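Local coordinates for type 3A cellulose-binding domain protein (Clostridium thermocellum, PDB 4B9P) that forms the extracellular cellulose-binding module of the membrane anti-sigma factor RsgI2, through which polysaccharide binding may trigger release of the sigma factor SigI2, at residues P25-I30 with D150-Y155; I57-W62 with Y115-A120. All coordinates share one frame; numbering follows the deposited sequence.

Interaction 1 of 2, residues P25-I30 with D150-Y155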
loop_
_atom_site.group_PDB
_atom_site.type_symbol
_atom_site.label_atom_id
_atom_site.label_comp_id
_atom_site.label_asym_id
_atom_site.label_seq_id
_atom_site.Cartn_x
_atom_site.Cartn_y
_atom_site.Cartn_z
ATOM N N PRO A 25 5.637 0.105 3.324
ATOM C CA PRO A 25 4.364 0.534 3.916
ATOM C C PRO A 25 3.692 -0.609 4.666
ATOM O O PRO A 25 3.653 -1.765 4.181
ATOM C CB PRO A 25 3.547 0.948 2.682
ATOM C CG PRO A 25 4.022 0.032 1.626
ATOM C CD PRO A 25 5.497 -0.179 1.884
ATOM N N ARG A 26 3.208 -0.303 5.865
ATOM C CA ARG A 26 2.420 -1.246 6.640
ATOM C C ARG A 26 1.040 -0.640 6.796
ATOM O O ARG A 26 0.936 0.547 7.129
ATOM C CB ARG A 26 3.078 -1.488 7.986
ATOM C CG ARG A 26 4.433 -2.138 7.784
ATOM C CD ARG A 26 5.068 -2.580 9.035
ATOM N NE ARG A 26 6.197 -3.441 8.710
ATOM C CZ ARG A 26 6.835 -4.164 9.615
ATOM N NH1 ARG A 26 6.482 -4.087 10.889
ATOM N NH2 ARG A 26 7.826 -4.954 9.253
ATOM N N ILE A 27 -0.007 -1.437 6.554
ATOM C CA ILE A 27 -1.352 -0.910 6.449
ATOM C C ILE A 27 -2.309 -1.757 7.265
ATOM O O ILE A 27 -2.192 -2.979 7.303
ATOM C CB ILE A 27 -1.744 -0.890 4.954
ATOM C CG1 ILE A 27 -0.844 0.123 4.188
ATOM C CG2 ILE A 27 -3.178 -0.548 4.758
ATOM C CD1 ILE A 27 -0.876 -0.016 2.642
ATOM N N LYS A 28 -3.268 -1.095 7.900
ATOM C CA LYS A 28 -4.325 -1.759 8.646
ATOM C C LYS A 28 -5.645 -1.161 8.165
ATOM O O LYS A 28 -5.859 0.058 8.310
ATOM C CB LYS A 28 -4.118 -1.565 10.141
ATOM C CG LYS A 28 -5.068 -2.272 11.043
ATOM C CD LYS A 28 -4.593 -2.165 12.515
ATOM C CE LYS A 28 -5.617 -2.696 13.472
ATOM N NZ LYS A 28 -5.272 -2.503 14.912
ATOM N N LEU A 29 -6.480 -1.990 7.564
ATOM C CA LEU A 29 -7.783 -1.563 7.086
ATOM C C LEU A 29 -8.831 -2.061 8.044
ATOM O O LEU A 29 -8.917 -3.280 8.287
ATOM C CB LEU A 29 -8.059 -2.201 5.738
ATOM C CG LEU A 29 -9.446 -2.045 5.134
ATOM C CD1 LEU A 29 -9.706 -0.595 4.781
ATOM C CD2 LEU A 29 -9.618 -2.967 3.920
ATOM N N ILE A 30 -9.606 -1.144 8.588
ATOM C CA ILE A 30 -10.566 -1.475 9.638
ATOM C C ILE A 30 -11.975 -1.171 9.182
ATOM O O ILE A 30 -12.242 -0.092 8.654
ATOM C CB ILE A 30 -10.299 -0.696 10.959
ATOM C CG1 ILE A 30 -8.835 -0.883 11.375
ATOM C CG2 ILE A 30 -11.273 -1.134 12.044
ATOM C CD1 ILE A 30 -8.186 0.410 11.794
ATOM N N ASP A 150 -4.402 9.725 5.811
ATOM C CA ASP A 150 -5.289 10.175 4.737
ATOM C C ASP A 150 -4.670 10.108 3.337
ATOM O O ASP A 150 -5.380 10.321 2.354
ATOM C CB ASP A 150 -5.686 11.647 4.981
ATOM C CG ASP A 150 -6.450 11.837 6.277
ATOM O OD1 ASP A 150 -7.508 11.195 6.396
ATOM O OD2 ASP A 150 -5.987 12.564 7.183
ATOM N N LYS A 151 -3.366 9.812 3.210
ATOM C CA LYS A 151 -2.706 9.902 1.902
ATOM C C LYS A 151 -2.516 8.552 1.242
ATOM O O LYS A 151 -1.807 8.439 0.246
ATOM C CB LYS A 151 -1.376 10.639 2.020
ATOM C CG LYS A 151 -1.545 12.128 2.286
ATOM C CD LYS A 151 -0.158 12.841 2.414
ATOM C CE LYS A 151 0.290 13.473 1.175
ATOM N NZ LYS A 151 1.742 13.877 1.379
ATOM N N ILE A 152 -3.169 7.532 1.780
ATOM C CA ILE A 152 -3.346 6.240 1.122
ATOM C C ILE A 152 -4.845 6.130 0.852
ATOM O O ILE A 152 -5.657 6.423 1.725
ATOM C CB ILE A 152 -2.852 5.085 2.026
ATOM C CG1 ILE A 152 -1.310 5.122 2.068
ATOM C CG2 ILE A 152 -3.391 3.722 1.547
ATOM C CD1 ILE A 152 -0.745 4.205 3.159
ATOM N N THR A 153 -5.231 5.762 -0.372
ATOM C CA THR A 153 -6.664 5.749 -0.683
ATOM C C THR A 153 -7.206 4.336 -0.690
ATOM O O THR A 153 -6.468 3.366 -0.878
ATOM C CB THR A 153 -6.938 6.386 -2.060
ATOM O OG1 THR A 153 -6.078 5.767 -3.028
ATOM C CG2 THR A 153 -6.682 7.891 -2.029
ATOM N N VAL A 154 -8.512 4.217 -0.466
ATOM C CA VAL A 154 -9.181 2.913 -0.453
ATOM C C VAL A 154 -10.477 3.028 -1.236
ATOM O O VAL A 154 -11.232 3.992 -1.043
ATOM C CB VAL A 154 -9.501 2.398 0.983
ATOM C CG1 VAL A 154 -10.083 0.982 0.919
ATOM C CG2 VAL A 154 -8.277 2.453 1.893
ATOM N N TYR A 155 -10.684 2.068 -2.133
ATOM C CA TYR A 155 -11.876 2.019 -2.986
ATOM C C TYR A 155 -12.631 0.728 -2.708
ATOM O O TYR A 155 -12.020 -0.325 -2.498
ATOM C CB TYR A 155 -11.492 2.011 -4.469
ATOM C CG TYR A 155 -10.551 3.128 -4.767
ATOM C CD1 TYR A 155 -9.196 2.983 -4.491
ATOM C CD2 TYR A 155 -10.994 4.322 -5.301
ATOM C CE1 TYR A 155 -8.295 3.984 -4.735
ATOM C CE2 TYR A 155 -10.049 5.376 -5.554
ATOM C CZ TYR A 155 -8.696 5.174 -5.256
ATOM O OH TYR A 155 -7.718 6.134 -5.462
#

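Interaction 2 of 2, residues I57-W62 with Y115-A120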
loop_
_atom_site.group_PDB
_atom_site.type_symbol
_atom_site.label_atom_id
_atom_site.label_comp_id
_atom_site.label_asym_id
_atom_site.label_seq_id
_atom_site.Cartn_x
_atom_site.Cartn_y
_atom_site.Cartn_z
ATOM N N ILE A 57 8.891 -4.883 -8.004
ATOM C CA ILE A 57 7.955 -5.949 -7.681
ATOM C C ILE A 57 7.345 -5.656 -6.322
ATOM O O ILE A 57 7.894 -4.893 -5.508
ATOM C CB ILE A 57 8.649 -7.344 -7.685
ATOM C CG1 ILE A 57 9.714 -7.427 -6.590
ATOM C CG2 ILE A 57 9.190 -7.682 -9.090
ATOM C CD1 ILE A 57 10.155 -8.859 -6.303
ATOM N N TYR A 58 6.213 -6.287 -6.076
ATOM C CA TYR A 58 5.519 -6.226 -4.814
ATOM C C TYR A 58 5.607 -7.592 -4.139
ATOM O O TYR A 58 5.402 -8.630 -4.795
ATOM C CB TYR A 58 4.006 -5.938 -5.079
ATOM C CG TYR A 58 3.180 -6.082 -3.822
ATOM C CD1 TYR A 58 3.060 -5.023 -2.949
ATOM C CD2 TYR A 58 2.611 -7.315 -3.470
ATOM C CE1 TYR A 58 2.340 -5.140 -1.751
ATOM C CE2 TYR A 58 1.897 -7.453 -2.301
ATOM C CZ TYR A 58 1.801 -6.383 -1.430
ATOM O OH TYR A 58 1.152 -6.536 -0.238
ATOM N N THR A 59 5.836 -7.605 -2.828
ATOM C CA THR A 59 5.630 -8.812 -2.087
ATOM C C THR A 59 4.904 -8.508 -0.770
ATOM O O THR A 59 5.132 -7.472 -0.141
ATOM C CB THR A 59 6.925 -9.592 -1.862
ATOM O OG1 THR A 59 6.632 -10.895 -1.321
ATOM C CG2 THR A 59 7.847 -8.843 -0.965
ATOM N N CYS A 60 4.019 -9.423 -0.350
ATOM C CA CYS A 60 3.403 -9.350 0.965
ATOM C C CYS A 60 4.137 -10.313 1.881
ATOM O O CYS A 60 4.087 -11.519 1.681
ATOM C CB CYS A 60 1.915 -9.716 0.883
ATOM S SG CYS A 60 1.134 -9.803 2.492
ATOM N N ASP A 61 4.852 -9.746 2.848
ATOM C CA ASP A 61 5.602 -10.534 3.788
ATOM C C ASP A 61 4.694 -11.217 4.805
ATOM O O ASP A 61 5.024 -12.309 5.279
ATOM C CB ASP A 61 6.636 -9.670 4.508
ATOM C CG ASP A 61 7.874 -9.425 3.674
ATOM O OD1 ASP A 61 8.112 -10.143 2.670
ATOM O OD2 ASP A 61 8.616 -8.510 4.044
ATOM N N TRP A 62 3.571 -10.593 5.143
ATOM C CA TRP A 62 2.693 -11.136 6.160
ATOM C C TRP A 62 1.376 -10.409 6.141
ATOM O O TRP A 62 1.322 -9.207 5.865
ATOM C CB TRP A 62 3.310 -10.938 7.550
ATOM C CG TRP A 62 2.474 -11.480 8.684
ATOM C CD1 TRP A 62 2.500 -12.754 9.158
ATOM C CD2 TRP A 62 1.522 -10.779 9.478
ATOM N NE1 TRP A 62 1.625 -12.892 10.192
ATOM C CE2 TRP A 62 0.999 -11.705 10.416
ATOM C CE3 TRP A 62 1.042 -9.468 9.479
ATOM C CZ2 TRP A 62 0.039 -11.367 11.361
ATOM C CZ3 TRP A 62 0.055 -9.130 10.438
ATOM C CH2 TRP A 62 -0.428 -10.083 11.351
ATOM N N TYR A 115 15.990 -7.443 -7.496
ATOM C CA TYR A 115 17.344 -7.817 -7.073
ATOM C C TYR A 115 17.691 -7.252 -5.700
ATOM O O TYR A 115 18.555 -7.779 -5.013
ATOM C CB TYR A 115 18.385 -7.380 -8.109
ATOM C CG TYR A 115 18.362 -8.191 -9.378
ATOM C CD1 TYR A 115 17.413 -7.927 -10.383
ATOM C CD2 TYR A 115 19.279 -9.220 -9.568
ATOM C CE1 TYR A 115 17.401 -8.659 -11.546
ATOM C CE2 TYR A 115 19.250 -9.948 -10.732
ATOM C CZ TYR A 115 18.323 -9.667 -11.723
ATOM O OH TYR A 115 18.317 -10.404 -12.876
ATOM N N ALA A 116 17.059 -6.170 -5.293
ATOM C CA ALA A 116 17.256 -5.615 -3.966
ATOM C C ALA A 116 16.463 -6.343 -2.914
ATOM O O ALA A 116 16.886 -6.421 -1.775
ATOM C CB ALA A 116 16.893 -4.146 -3.964
ATOM N N LEU A 117 15.335 -6.917 -3.299
ATOM C CA LEU A 117 14.450 -7.502 -2.306
ATOM C C LEU A 117 14.943 -8.882 -1.867
ATOM O O LEU A 117 14.480 -9.440 -0.881
ATOM C CB LEU A 117 13.018 -7.529 -2.811
ATOM C CG LEU A 117 12.236 -6.271 -2.376
ATOM C CD1 LEU A 117 12.875 -4.959 -2.828
ATOM C CD2 LEU A 117 10.784 -6.372 -2.820
ATOM N N SER A 118 15.904 -9.415 -2.609
ATOM C CA SER A 118 16.491 -10.689 -2.264
ATOM C C SER A 118 17.604 -10.598 -1.206
ATOM O O SER A 118 18.108 -11.630 -0.749
ATOM C CB SER A 118 16.968 -11.386 -3.539
ATOM O OG SER A 118 17.981 -10.662 -4.203
ATOM N N LEU A 119 17.947 -9.372 -0.807
ATOM C CA LEU A 119 18.985 -9.090 0.209
ATOM C C LEU A 119 20.367 -9.550 -0.226
ATOM O O LEU A 119 21.222 -9.934 0.593
ATOM C CB LEU A 119 18.654 -9.703 1.562
ATOM C CG LEU A 119 17.290 -9.278 2.099
ATOM C CD1 LEU A 119 17.244 -9.718 3.533
ATOM C CD2 LEU A 119 17.034 -7.768 1.968
ATOM N N ALA A 120 20.563 -9.531 -1.534
ATOM C CA ALA A 120 21.868 -9.741 -2.110
ATOM C C ALA A 120 22.197 -8.431 -2.793
ATOM O O ALA A 120 21.340 -7.546 -2.903
ATOM C CB ALA A 120 21.837 -10.901 -3.101
#

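Interaction 1 of 2, residues P25-I30 with D150-Y155
Branched aliphatic groups alone join Ile27 and Leu29 to Ile152 and Val154; the one aromatic ring of the two segments, that of Tyr155, leaves from the opposite face of its strand. This is the face-to-face packing of the beta sandwich typical of family 3 carbohydrate-binding modules, with strand 25-31 in one sheet and strand 152-156 in the other. The sheets are held apart by their side chains: the CA atoms of Ile27 and Ile152 are 9.1 Å from each other, and no hydrogen bond links the two segments. Around these pairs, Ala11 and Ile7 of strand 7-13 touch Ile152 and Val154, while Ile44 adjoins Ile152 in its own sheet. On the face of strand 152-156 turned from this contact, Leu160 and Arg45 pack against Tyr155, and Thr153 OG1 donates to Tyr155 OH over 3.0 Å; that hydroxyl is also hydrogen-bonded to Glu165. Ile152 CD1 comes to 4.2 Å from Ile27 CG1, near the base of its ethyl arm. In the second pair Leu29 holds CG anti to its backbone N (chi1 172°), and its CD1 lies 4.2 Å from Val154 CG1, the two side chains crossing at a slant.

Interaction 2 of 2, residues I57-W62 with Y115-A120
Ile57 turns CG1 into the position between its backbone N and carbonyl carbon (chi1 64°), bringing the ethyl arm up against Leu117, which directs CD2 to the strand through a first torsion of -93°, away from the staggered values, together with its second. Leu117 CD2 and Ile57 CG1 are 4.1 Å apart, the two side chains running past each other in opposite directions. The same methyl also comes within 4.3 Å of Thr59 CG2, so it rests across the alternate residues Ile57 and Thr59, which face the same side of strand 56-63. The contact is small and made of carbon against carbon, with no hydrogen bond between the segments; Leu117 is buried, whereas Ile57 stays exposed at the margin.

The short, weakly bonded helix that presents Leu117 has polar contacts of its own. Ser118 OG donates to Tyr115 O over 3.0 Å, approaching from above the carbonyl plane, 53° out of it. Leu119 N makes a long bond of 3.3 Å to Ala116 O, and Leu119 then takes a positive phi as the chain leaves the helix.

Arg110 ties the two parts together beside the apolar contact: it makes a salt bridge to Asp61 OD2 through NE and a hydrogen bond to Leu117 O through NH1. Strand 56-63 is the outermost of its sheet and pairs with strand 104-111, from which the chain runs on into helix 114-117. The helix lies over one face of this edge, while Tyr58, on the other, packs between the sheets against Val88 and Ile90 of strand 84-92 and Ile70 of strand 70-81.

Interaction 1 belongs to the core and joins the two sheets of the sandwich, all four touching residues being buried. Interaction 2 lies toward the surface, where a short helix meets the edge strand of one sheet. Their centres are about 20 Å apart and they do not touch, yet both involve the same sheet: strand 104-111 pairs with strand 25-31 on one side and strand 56-63 on the other. Both contacts are apolar across their segments, but their surroundings differ. Aliphatic and aromatic side chains of neighbouring strands surround 25-30 with 150-155, whereas an arginine bonded to both segments accompanies 57-62 with 115-120. Both segments of interaction 2 fall between those of interaction 1 along the chain.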